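Local atomic coordinates of similar to sp|P32453 Saccharomyces cerevisiae YNL315c ATP11 (Candida glabrata CBS 138, PDB entry 2P4F), a protein that probably acts as a mitochondrial chaperone that binds unfolded protein, as its family does in assembling the F1 part of ATP synthase. Residues V137-Y140 and V141-Q145; R271-L274 and L275-F278; M261-T265 and S266-E270; P98-T101 and L102-L106. All coordinates share one frame; numbering follows the deposited sequence.

Interaction 1: V137-Y140 and V141-Q145; sequences VVPY and VKTFQ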
loop_
_atom_site.group_PDB
_atom_site.type_symbol
_atom_site.label_atom_id
_atom_site.label_comp_id
_atom_site.label_asym_id
_atom_site.label_seq_id
_atom_site.Cartn_x
_atom_site.Cartn_y
_atom_site.Cartn_z
ATOM N N VAL A 137 -4.751 -2.170 10.760
ATOM C CA VAL A 137 -3.826 -1.622 11.735
ATOM C C VAL A 137 -2.565 -2.490 11.682
ATOM O O VAL A 137 -2.718 -3.719 11.843
ATOM C CB VAL A 137 -4.461 -1.618 13.125
ATOM C CG1 VAL A 137 -3.457 -1.111 14.146
ATOM C CG2 VAL A 137 -5.709 -0.746 13.096
ATOM N N VAL A 138 -1.405 -1.927 11.466
ATOM C CA VAL A 138 -0.134 -2.610 11.187
ATOM C C VAL A 138 0.874 -2.276 12.254
ATOM O O VAL A 138 1.000 -1.093 12.563
ATOM C CB VAL A 138 0.405 -2.131 9.801
ATOM C CG1 VAL A 138 1.678 -2.802 9.383
ATOM C CG2 VAL A 138 -0.667 -2.351 8.715
ATOM N N PRO A 139 1.574 -3.195 12.893
ATOM C CA PRO A 139 2.606 -2.753 13.854
ATOM C C PRO A 139 3.728 -2.094 13.082
ATOM O O PRO A 139 4.110 -2.502 11.969
ATOM C CB PRO A 139 3.130 -4.032 14.526
ATOM C CG PRO A 139 2.682 -5.129 13.642
ATOM C CD PRO A 139 1.493 -4.660 12.850
ATOM N N TYR A 140 4.271 -1.059 13.703
ATOM C CA TYR A 140 5.317 -0.306 13.014
ATOM C C TYR A 140 6.621 -1.090 12.959
ATOM O O TYR A 140 7.162 -1.356 11.871
ATOM C CB TYR A 140 5.492 1.050 13.708
ATOM C CG TYR A 140 6.545 1.849 12.946
ATOM C CD1 TYR A 140 6.275 2.433 11.710
ATOM C CD2 TYR A 140 7.822 2.030 13.498
ATOM C CE1 TYR A 140 7.232 3.170 11.009
ATOM C CE2 TYR A 140 8.769 2.764 12.784
ATOM C CZ TYR A 140 8.472 3.324 11.564
ATOM O OH TYR A 140 9.420 4.037 10.898
ATOM N N VAL A 141 7.200 -1.427 14.111
ATOM C CA VAL A 141 8.578 -1.931 14.071
ATOM C C VAL A 141 8.557 -3.271 13.349
ATOM O O VAL A 141 9.391 -3.510 12.473
ATOM C CB VAL A 141 9.184 -2.037 15.486
ATOM C CG1 VAL A 141 10.438 -2.907 15.550
ATOM C CG2 VAL A 141 9.528 -0.660 16.053
ATOM N N LYS A 142 7.571 -4.102 13.722
ATOM C CA LYS A 142 7.534 -5.462 13.208
ATOM C C LYS A 142 7.285 -5.515 11.709
ATOM O O LYS A 142 7.832 -6.373 11.021
ATOM C CB LYS A 142 6.468 -6.261 13.974
ATOM C CG LYS A 142 6.324 -7.693 13.489
ATOM C CD LYS A 142 5.238 -8.436 14.272
ATOM C CE LYS A 142 5.442 -9.933 14.164
ATOM N NZ LYS A 142 4.254 -10.699 13.697
ATOM N N THR A 143 6.436 -4.623 11.208
ATOM C CA THR A 143 5.999 -4.779 9.813
ATOM C C THR A 143 6.140 -3.566 8.921
ATOM O O THR A 143 6.735 -3.562 7.833
ATOM C CB THR A 143 4.512 -5.211 9.839
ATOM O OG1 THR A 143 4.462 -6.466 10.553
ATOM C CG2 THR A 143 3.986 -5.377 8.423
ATOM N N PHE A 144 5.577 -2.432 9.367
ATOM C CA PHE A 144 5.603 -1.310 8.430
ATOM C C PHE A 144 6.969 -0.718 8.210
ATOM O O PHE A 144 7.264 -0.256 7.093
ATOM C CB PHE A 144 4.654 -0.202 8.943
ATOM C CG PHE A 144 4.455 0.838 7.830
ATOM C CD1 PHE A 144 3.592 0.539 6.777
ATOM C CD2 PHE A 144 5.122 2.056 7.857
ATOM C CE1 PHE A 144 3.413 1.456 5.768
ATOM C CE2 PHE A 144 4.945 2.969 6.825
ATOM C CZ PHE A 144 4.099 2.661 5.772
ATOM N N GLN A 145 7.814 -0.674 9.232
ATOM C CA GLN A 145 9.101 0.010 9.098
ATOM C C GLN A 145 9.922 -0.528 7.936
ATOM O O GLN A 145 10.543 0.246 7.180
ATOM C CB GLN A 145 9.865 -0.119 10.419
ATOM C CG GLN A 145 11.195 0.597 10.406
ATOM C CD GLN A 145 11.791 0.656 11.811
ATOM O OE1 GLN A 145 11.799 -0.309 12.579
ATOM N NE2 GLN A 145 12.284 1.827 12.180
#
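Gln145 CB lies over one face of the Tyr140 ring, 4.0 Å from its centroid, in a CH-pi contact shifted toward the rim. The same ring sends CE1 in at the edge of Phe144, close to that ring's plane, 4.0 Å from Phe144 CD2. This is a strand-to-helix junction of the half barrel: outer strand 133-139 ends and helix 140-153 starts at once, opening on a wide pi-type turn with Pro139 as N-cap. Tyr140 has CG anti to the backbone N (chi1 -178°), which places the ring against Val230 of strand 229-236; the Phe144 ring meets that of Phe219. Beyond the CH-pi contact the Gln145 chain runs on extended, bringing NE2 to 3.7 Å from Tyr140 CE2, with amide and ring planes 48° apart. The Val138 and Thr143 side chains cross at about a right angle, with Val138 CG1 3.6 Å from Thr143 CG2. The backbone keeps the wide turn: Gln145 N reaches Tyr140 O at 2.8 Å, a five-residue step. Pro139 O takes two donors, Phe144 N at 3.0 Å within the carbonyl plane and Thr143 N at 3.2 Å from well above it.

Interaction 2: R271-L274 and L275-F278; sequences RIQL and LEDF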
loop_
_atom_site.group_PDB
_atom_site.type_symbol
_atom_site.label_atom_id
_atom_site.label_comp_id
_atom_site.label_asym_id
_atom_site.label_seq_id
_atom_site.Cartn_x
_atom_site.Cartn_y
_atom_site.Cartn_z
ATOM N N ARG A 271 11.962 -11.759 -4.924
ATOM C CA ARG A 271 11.009 -10.646 -5.068
ATOM C C ARG A 271 11.639 -9.293 -4.781
ATOM O O ARG A 271 11.420 -8.308 -5.550
ATOM C CB ARG A 271 9.820 -10.849 -4.113
ATOM C CG ARG A 271 8.920 -11.998 -4.564
ATOM C CD ARG A 271 7.536 -11.923 -3.873
ATOM N NE ARG A 271 6.750 -13.044 -4.393
ATOM C CZ ARG A 271 6.575 -14.208 -3.750
ATOM N NH1 ARG A 271 7.105 -14.401 -2.533
ATOM N NH2 ARG A 271 5.857 -15.204 -4.298
ATOM N N ILE A 272 12.419 -9.195 -3.708
ATOM C CA ILE A 272 13.033 -7.912 -3.383
ATOM C C ILE A 272 14.012 -7.535 -4.485
ATOM O O ILE A 272 14.097 -6.375 -4.892
ATOM C CB ILE A 272 13.705 -7.990 -2.010
ATOM C CG1 ILE A 272 12.645 -8.058 -0.906
ATOM C CG2 ILE A 272 14.690 -6.842 -1.828
ATOM C CD1 ILE A 272 13.131 -8.567 0.421
ATOM N N GLN A 273 14.766 -8.504 -5.002
ATOM C CA GLN A 273 15.752 -8.182 -6.046
ATOM C C GLN A 273 15.047 -7.676 -7.305
ATOM O O GLN A 273 15.535 -6.784 -8.012
ATOM C CB GLN A 273 16.584 -9.444 -6.386
ATOM C CG GLN A 273 17.694 -9.131 -7.405
ATOM C CD GLN A 273 18.763 -8.238 -6.798
ATOM O OE1 GLN A 273 19.314 -8.526 -5.733
ATOM N NE2 GLN A 273 19.084 -7.110 -7.443
ATOM N N LEU A 274 13.862 -8.260 -7.604
ATOM C CA LEU A 274 13.156 -7.773 -8.781
ATOM C C LEU A 274 12.669 -6.340 -8.603
ATOM O O LEU A 274 12.667 -5.505 -9.544
ATOM C CB LEU A 274 11.927 -8.655 -9.044
ATOM C CG LEU A 274 11.247 -8.489 -10.384
ATOM C CD1 LEU A 274 12.146 -8.928 -11.547
ATOM C CD2 LEU A 274 9.901 -9.234 -10.393
ATOM N N LEU A 275 12.183 -6.040 -7.405
ATOM C CA LEU A 275 11.764 -4.666 -7.063
ATOM C C LEU A 275 12.939 -3.706 -7.253
ATOM O O LEU A 275 12.829 -2.590 -7.861
ATOM C CB LEU A 275 11.254 -4.621 -5.610
ATOM C CG LEU A 275 10.983 -3.212 -5.071
ATOM C CD1 LEU A 275 9.811 -2.589 -5.813
ATOM C CD2 LEU A 275 10.719 -3.318 -3.570
ATOM N N GLU A 276 14.093 -4.101 -6.719
ATOM C CA GLU A 276 15.258 -3.199 -6.841
ATOM C C GLU A 276 15.692 -3.060 -8.286
ATOM O O GLU A 276 15.987 -1.970 -8.778
ATOM C CB GLU A 276 16.414 -3.719 -5.955
ATOM C CG GLU A 276 16.040 -3.608 -4.456
ATOM C CD GLU A 276 17.094 -4.190 -3.558
ATOM O OE1 GLU A 276 17.926 -5.029 -4.008
ATOM O OE2 GLU A 276 17.116 -3.793 -2.356
ATOM N N ASP A 277 15.701 -4.174 -9.020
ATOM C CA ASP A 277 16.102 -4.090 -10.426
ATOM C C ASP A 277 15.188 -3.205 -11.239
ATOM O O ASP A 277 15.642 -2.441 -12.121
ATOM C CB ASP A 277 16.101 -5.505 -11.031
ATOM C CG ASP A 277 17.305 -6.311 -10.599
ATOM O OD1 ASP A 277 18.293 -5.769 -10.066
ATOM O OD2 ASP A 277 17.239 -7.554 -10.793
ATOM N N PHE A 278 13.875 -3.273 -10.965
ATOM C CA PHE A 278 12.950 -2.376 -11.665
ATOM C C PHE A 278 13.330 -0.919 -11.364
ATOM O O PHE A 278 13.441 -0.091 -12.280
ATOM C CB PHE A 278 11.515 -2.673 -11.200
ATOM C CG PHE A 278 10.503 -1.773 -11.907
ATOM C CD1 PHE A 278 9.998 -2.111 -13.161
ATOM C CD2 PHE A 278 10.065 -0.605 -11.274
ATOM C CE1 PHE A 278 9.091 -1.265 -13.761
ATOM C CE2 PHE A 278 9.165 0.251 -11.878
ATOM C CZ PHE A 278 8.665 -0.106 -13.109
HETATM O O HOH W 1 19.847 -4.261 -6.237
HETATM O O HOH W 2 18.497 -7.420 -3.380
#
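Glu276 OE1 is met by two waters, each of which also reaches the Gln273 amide. One water donates to Glu276 OE1 at 3.0 Å and accepts from Gln273 NE2 at 3.2 Å; the other donates to Glu276 OE1 and to Gln273 OE1, the latter at 2.7 Å. Its 2.5 Å approach to Glu276 OE1 is unusually short, so its exact length is doubtful. The amide and carboxylate planes are nearly perpendicular, 79° apart, and the waters bridge the two groups. Gln273 has a second partner one residue further on: NE2 donates to Asp277 OD1 at 3.1 Å. That oxygen lies in the amide plane, yet it is met from above its own carboxylate plane. The turn at chi2 (68°) folds the Gln273 chain along the helix and lets a single NH2 serve both a water and Asp277, which fixes the rotation of the amide. The amide thus joins Asp277 directly and Glu276 through water. Ile272 lies alongside Glu276, its CG2 3.9 Å from Glu276 OE2. Beneath, the regular backbone ladder includes Asp277 N to Gln273 O at 2.8 Å. Leu274 and Arg271 touch Phe257 of helix 244-257; Arg271 NH2 bonds Leu293 O of helix 287-295, and NH1 bonds Glu298 O. Leu275 reaches Phe157, Phe278 meets Leu156 and Val158 of outer strand 156-162, and Ile272 and Glu276 rest on Tyr150 of helix 140-153.

Interaction 3: M261-T265 and S266-E270; sequences MGSET and SIAKE
Thr265 is the N-cap of helix 266-280: its OG1 accepts from Ala268 N at 3.2 Å, and Thr265 O receives Lys269 N at 3.0 Å, the first regular turn of the helix. With chi1 at 62°, OG1 sits between its own N and carbonyl carbon, placed to accept from Ala268 N. Within the loop, Thr265 N makes a weak 3.3 Å bond to Ser263 OG. Both hydroxyls also have partners at the C-terminus of the protein: Thr265 OG1 bonds Asn299 O and Ser263 OG bonds Asn299 OXT.

Van der Waals contacts gather on the Ala268 methyl. Its CB lies 3.5 Å from Ser263 OG and also touches Thr265 OG1, so both hydroxyl oxygens border the methyl group. Ile267 CG2 comes to 3.8 Å from Thr265 OG1, and the Ile267 side chain also touches Leu293 of helix 287-295.

The aliphatic chain of Lys269 passes two carbonyl oxygens. Its CG lies 3.3 Å from Thr265 O, and beyond it the chain, bent at chi3, brings CE closest, 2.9 Å from Glu264 O. The Glu264 carboxylate is not in contact with the amine, Glu264 OE1 and Lys269 NZ being 6.4 Å apart. Taken together, the helix start is met by a side-chain cap and by the terminal carboxylate, whose negative charge would probably be favoured near the positive end of the helix dipole.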
loop_
_atom_site.group_PDB
_atom_site.type_symbol
_atom_site.label_atom_id
_atom_site.label_comp_id
_atom_site.label_asym_id
_atom_site.label_seq_id
_atom_site.Cartn_x
_atom_site.Cartn_y
_atom_site.Cartn_z
ATOM N N MET A 261 7.668 -8.926 4.121
ATOM C CA MET A 261 7.392 -8.839 5.525
ATOM C C MET A 261 8.496 -9.594 6.276
ATOM O O MET A 261 8.180 -10.538 6.992
ATOM C CB MET A 261 5.989 -9.372 5.831
ATOM C CG MET A 261 5.720 -10.796 5.382
ATOM S SD MET A 261 4.375 -11.019 4.190
ATOM C CE MET A 261 4.975 -10.076 2.802
ATOM N N GLY A 262 9.747 -9.200 6.080
ATOM C CA GLY A 262 10.954 -9.649 6.741
ATOM C C GLY A 262 11.324 -11.084 6.414
ATOM O O GLY A 262 12.180 -11.695 7.070
ATOM N N SER A 263 10.680 -11.645 5.371
ATOM C CA SER A 263 11.098 -13.029 5.049
ATOM C C SER A 263 12.501 -12.967 4.430
ATOM O O SER A 263 12.832 -11.939 3.815
ATOM C CB SER A 263 10.085 -13.713 4.136
ATOM O OG SER A 263 10.506 -14.984 3.740
ATOM N N GLU A 264 13.224 -14.041 4.627
ATOM C CA GLU A 264 14.601 -14.315 4.302
ATOM C C GLU A 264 14.720 -15.568 3.438
ATOM O O GLU A 264 15.813 -16.100 3.223
ATOM C CB GLU A 264 15.430 -14.569 5.571
ATOM C CG GLU A 264 15.791 -13.321 6.353
ATOM C CD GLU A 264 17.087 -13.515 7.113
ATOM O OE1 GLU A 264 18.031 -12.730 6.869
ATOM O OE2 GLU A 264 17.142 -14.460 7.930
ATOM N N THR A 265 13.560 -16.033 2.969
ATOM C CA THR A 265 13.578 -17.167 2.056
ATOM C C THR A 265 14.124 -16.772 0.685
ATOM O O THR A 265 14.188 -15.616 0.278
ATOM C CB THR A 265 12.152 -17.691 1.865
ATOM O OG1 THR A 265 11.411 -16.612 1.276
ATOM C CG2 THR A 265 11.488 -18.062 3.192
ATOM N N SER A 266 14.524 -17.771 -0.110
ATOM C CA SER A 266 15.097 -17.515 -1.431
ATOM C C SER A 266 14.061 -16.781 -2.267
ATOM O O SER A 266 14.349 -15.814 -2.979
ATOM C CB SER A 266 15.557 -18.811 -2.114
ATOM O OG SER A 266 16.483 -19.468 -1.220
ATOM N N ILE A 267 12.784 -17.210 -2.198
ATOM C CA ILE A 267 11.900 -16.498 -3.131
ATOM C C ILE A 267 11.604 -15.071 -2.665
ATOM O O ILE A 267 11.409 -14.142 -3.481
ATOM C CB ILE A 267 10.592 -17.272 -3.327
ATOM C CG1 ILE A 267 9.714 -16.662 -4.420
ATOM C CG2 ILE A 267 9.798 -17.420 -2.036
ATOM C CD1 ILE A 267 8.690 -17.631 -4.966
ATOM N N ALA A 268 11.572 -14.844 -1.354
ATOM C CA ALA A 268 11.393 -13.488 -0.861
ATOM C C ALA A 268 12.541 -12.609 -1.366
ATOM O O ALA A 268 12.370 -11.461 -1.784
ATOM C CB ALA A 268 11.319 -13.480 0.661
ATOM N N LYS A 269 13.760 -13.156 -1.316
ATOM C CA LYS A 269 14.918 -12.393 -1.844
ATOM C C LYS A 269 14.776 -12.146 -3.343
ATOM O O LYS A 269 15.185 -11.082 -3.829
ATOM C CB LYS A 269 16.251 -13.077 -1.510
ATOM C CG LYS A 269 16.491 -13.230 -0.016
ATOM C CD LYS A 269 17.840 -13.933 0.260
ATOM C CE LYS A 269 17.764 -14.828 1.481
ATOM N NZ LYS A 269 18.807 -15.899 1.351
ATOM N N GLU A 270 14.193 -13.117 -4.062
ATOM C CA GLU A 270 14.008 -12.920 -5.496
ATOM C C GLU A 270 13.006 -11.796 -5.753
ATOM O O GLU A 270 13.185 -10.968 -6.654
ATOM C CB GLU A 270 13.465 -14.151 -6.186
ATOM C CG GLU A 270 14.448 -15.274 -6.380
ATOM C CD GLU A 270 13.718 -16.392 -7.130
ATOM O OE1 GLU A 270 13.321 -17.390 -6.489
ATOM O OE2 GLU A 270 13.590 -16.211 -8.360
#

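Interaction 4: P98-T101 and L102-L106; sequences PYKT and LDDYL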
loop_
_atom_site.group_PDB
_atom_site.type_symbol
_atom_site.label_atom_id
_atom_site.label_comp_id
_atom_site.label_asym_id
_atom_site.label_seq_id
_atom_site.Cartn_x
_atom_site.Cartn_y
_atom_site.Cartn_z
ATOM N N PRO A 98 -2.854 19.664 1.717
ATOM C CA PRO A 98 -3.811 19.213 0.682
ATOM C C PRO A 98 -4.185 17.755 0.832
ATOM O O PRO A 98 -5.070 17.280 0.099
ATOM C CB PRO A 98 -3.078 19.401 -0.654
ATOM C CG PRO A 98 -1.637 19.386 -0.226
ATOM C CD PRO A 98 -1.529 19.912 1.175
ATOM N N TYR A 99 -3.528 17.024 1.731
ATOM C CA TYR A 99 -3.894 15.642 1.997
ATOM C C TYR A 99 -4.404 15.574 3.433
ATOM O O TYR A 99 -4.010 16.409 4.271
ATOM C CB TYR A 99 -2.713 14.678 1.824
ATOM C CG TYR A 99 -1.522 15.112 2.654
ATOM C CD1 TYR A 99 -1.306 14.611 3.931
ATOM C CD2 TYR A 99 -0.619 16.044 2.143
ATOM C CE1 TYR A 99 -0.244 14.985 4.717
ATOM C CE2 TYR A 99 0.451 16.416 2.925
ATOM C CZ TYR A 99 0.648 15.900 4.194
ATOM O OH TYR A 99 1.722 16.288 4.968
ATOM N N LYS A 100 -5.247 14.588 3.665
ATOM C CA LYS A 100 -5.784 14.414 5.006
ATOM C C LYS A 100 -4.798 13.636 5.856
ATOM O O LYS A 100 -4.187 12.672 5.380
ATOM C CB LYS A 100 -7.149 13.713 4.998
ATOM C CG LYS A 100 -8.128 14.675 4.329
ATOM C CD LYS A 100 -9.548 14.326 4.655
ATOM C CE LYS A 100 -10.451 15.120 3.727
ATOM N NZ LYS A 100 -11.603 14.277 3.331
ATOM N N THR A 101 -4.611 14.069 7.074
ATOM C CA THR A 101 -3.806 13.327 8.020
ATOM C C THR A 101 -4.667 12.637 9.070
ATOM O O THR A 101 -5.904 12.804 9.019
ATOM C CB THR A 101 -2.781 14.242 8.736
ATOM O OG1 THR A 101 -3.475 15.125 9.619
ATOM C CG2 THR A 101 -1.997 15.058 7.725
ATOM N N LEU A 102 -4.019 11.886 9.960
ATOM C CA LEU A 102 -4.827 11.132 10.913
ATOM C C LEU A 102 -5.756 12.045 11.697
ATOM O O LEU A 102 -6.922 11.648 11.932
ATOM C CB LEU A 102 -3.903 10.324 11.837
ATOM C CG LEU A 102 -4.668 9.448 12.847
ATOM C CD1 LEU A 102 -5.667 8.485 12.160
ATOM C CD2 LEU A 102 -3.680 8.647 13.661
ATOM N N ASP A 103 -5.235 13.235 12.068
ATOM C CA ASP A 103 -6.068 14.148 12.890
ATOM C C ASP A 103 -7.364 14.564 12.208
ATOM O O ASP A 103 -8.358 14.951 12.846
ATOM C CB ASP A 103 -5.230 15.375 13.218
ATOM C CG ASP A 103 -5.833 16.246 14.307
ATOM O OD1 ASP A 103 -6.030 15.804 15.460
ATOM O OD2 ASP A 103 -6.085 17.424 13.968
ATOM N N ASP A 104 -7.391 14.554 10.864
ATOM C CA ASP A 104 -8.619 14.859 10.135
ATOM C C ASP A 104 -9.672 13.767 10.248
ATOM O O ASP A 104 -10.849 13.986 9.955
ATOM C CB ASP A 104 -8.275 15.064 8.652
ATOM C CG ASP A 104 -7.389 16.285 8.435
ATOM O OD1 ASP A 104 -7.722 17.362 9.017
ATOM O OD2 ASP A 104 -6.371 16.200 7.707
ATOM N N TYR A 105 -9.293 12.563 10.661
ATOM C CA TYR A 105 -10.232 11.466 10.804
ATOM C C TYR A 105 -10.530 11.160 12.267
ATOM O O TYR A 105 -11.687 10.902 12.617
ATOM C CB TYR A 105 -9.640 10.199 10.176
ATOM C CG TYR A 105 -9.285 10.305 8.709
ATOM C CD1 TYR A 105 -10.224 10.680 7.762
ATOM C CD2 TYR A 105 -8.014 9.963 8.268
ATOM C CE1 TYR A 105 -9.914 10.768 6.392
ATOM C CE2 TYR A 105 -7.685 10.038 6.922
ATOM C CZ TYR A 105 -8.610 10.434 5.996
ATOM O OH TYR A 105 -8.285 10.494 4.649
ATOM N N LEU A 106 -9.486 11.163 13.099
ATOM C CA LEU A 106 -9.611 10.913 14.542
ATOM C C LEU A 106 -8.767 11.982 15.248
ATOM O O LEU A 106 -7.545 11.991 14.966
ATOM C CB LEU A 106 -9.096 9.562 15.030
ATOM C CG LEU A 106 -9.704 8.305 14.442
ATOM C CD1 LEU A 106 -8.947 7.070 14.938
ATOM C CD2 LEU A 106 -11.185 8.206 14.795
HETATM O O HOH W 3 -4.836 17.855 6.432
HETATM O O HOH W 4 -2.456 14.007 12.059
#
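Asp104 reaches back from the weakly bonded helical turn at about 102-105 to the backbone of Thr101 and Lys100, making half of a capping box where the loop leads into that turn, near strands 193-200 and 215-220 of the half barrel. Its CB starts 3.3 Å from Thr101 O and also borders Lys100 CB. With CG anti to the carbonyl carbon (chi1 -65°), the side chain turns toward the preceding loop, and Asp104 CG is equally far, 3.8 Å, from Thr101 N and Thr101 O. At the tip, OD2 accepts from Thr101 N at 2.8 Å, met on its anti side and only 21° out of the carboxylate plane. A water that donates to OD2 also donates to Tyr99 O, at 2.7 Å, tying the carboxylate further back along the loop. The reciprocal side-chain bond of a full box is missing: Asp104 N bonds Thr101 O instead, at 2.9 Å and from well above the carbonyl plane, while Thr101 OG1 is joined to Asp103 N through another water. The loop is thus held to the turn by direct and water-mediated bonds together.

Lys100 crosses Tyr105 at about a right angle. Its CB approaches Tyr105 OH to 3.4 Å, and Lys100 CD comes near Tyr105 CE1. That OH is bonded to Gln218 OE1, and Gln218 NE2 bonds Lys100 O, so one glutamine of strand 215-220 links both residues to the sheet; Trp127 meets the Tyr105 ring edge-to-face. The turn closes at Leu102 O, which accepts from Tyr105 N at 2.8 Å and Leu106 N at 2.9 Å.

Interactions 2 and 3 are successive parts of helix 266-280, with centres 11 Å apart: 261-270 starts the helix, and 271-278 carries it on along the fold. Interaction 1 lies closer to interaction 3, their nearest atoms about 5 Å apart without touching, than to interaction 2, about 11 Å away. Its helix 140-153 nevertheless reaches interaction 2 through Tyr150. Interaction 4 lies across the chain's centre from the C-terminal pair, 32 Å from interaction 2 and 34 Å from interaction 3 between centres. A bound hexaethylene glycol, probably from the crystallisation liquor, lies about 4 Å from the Phe278 side chain of interaction 2.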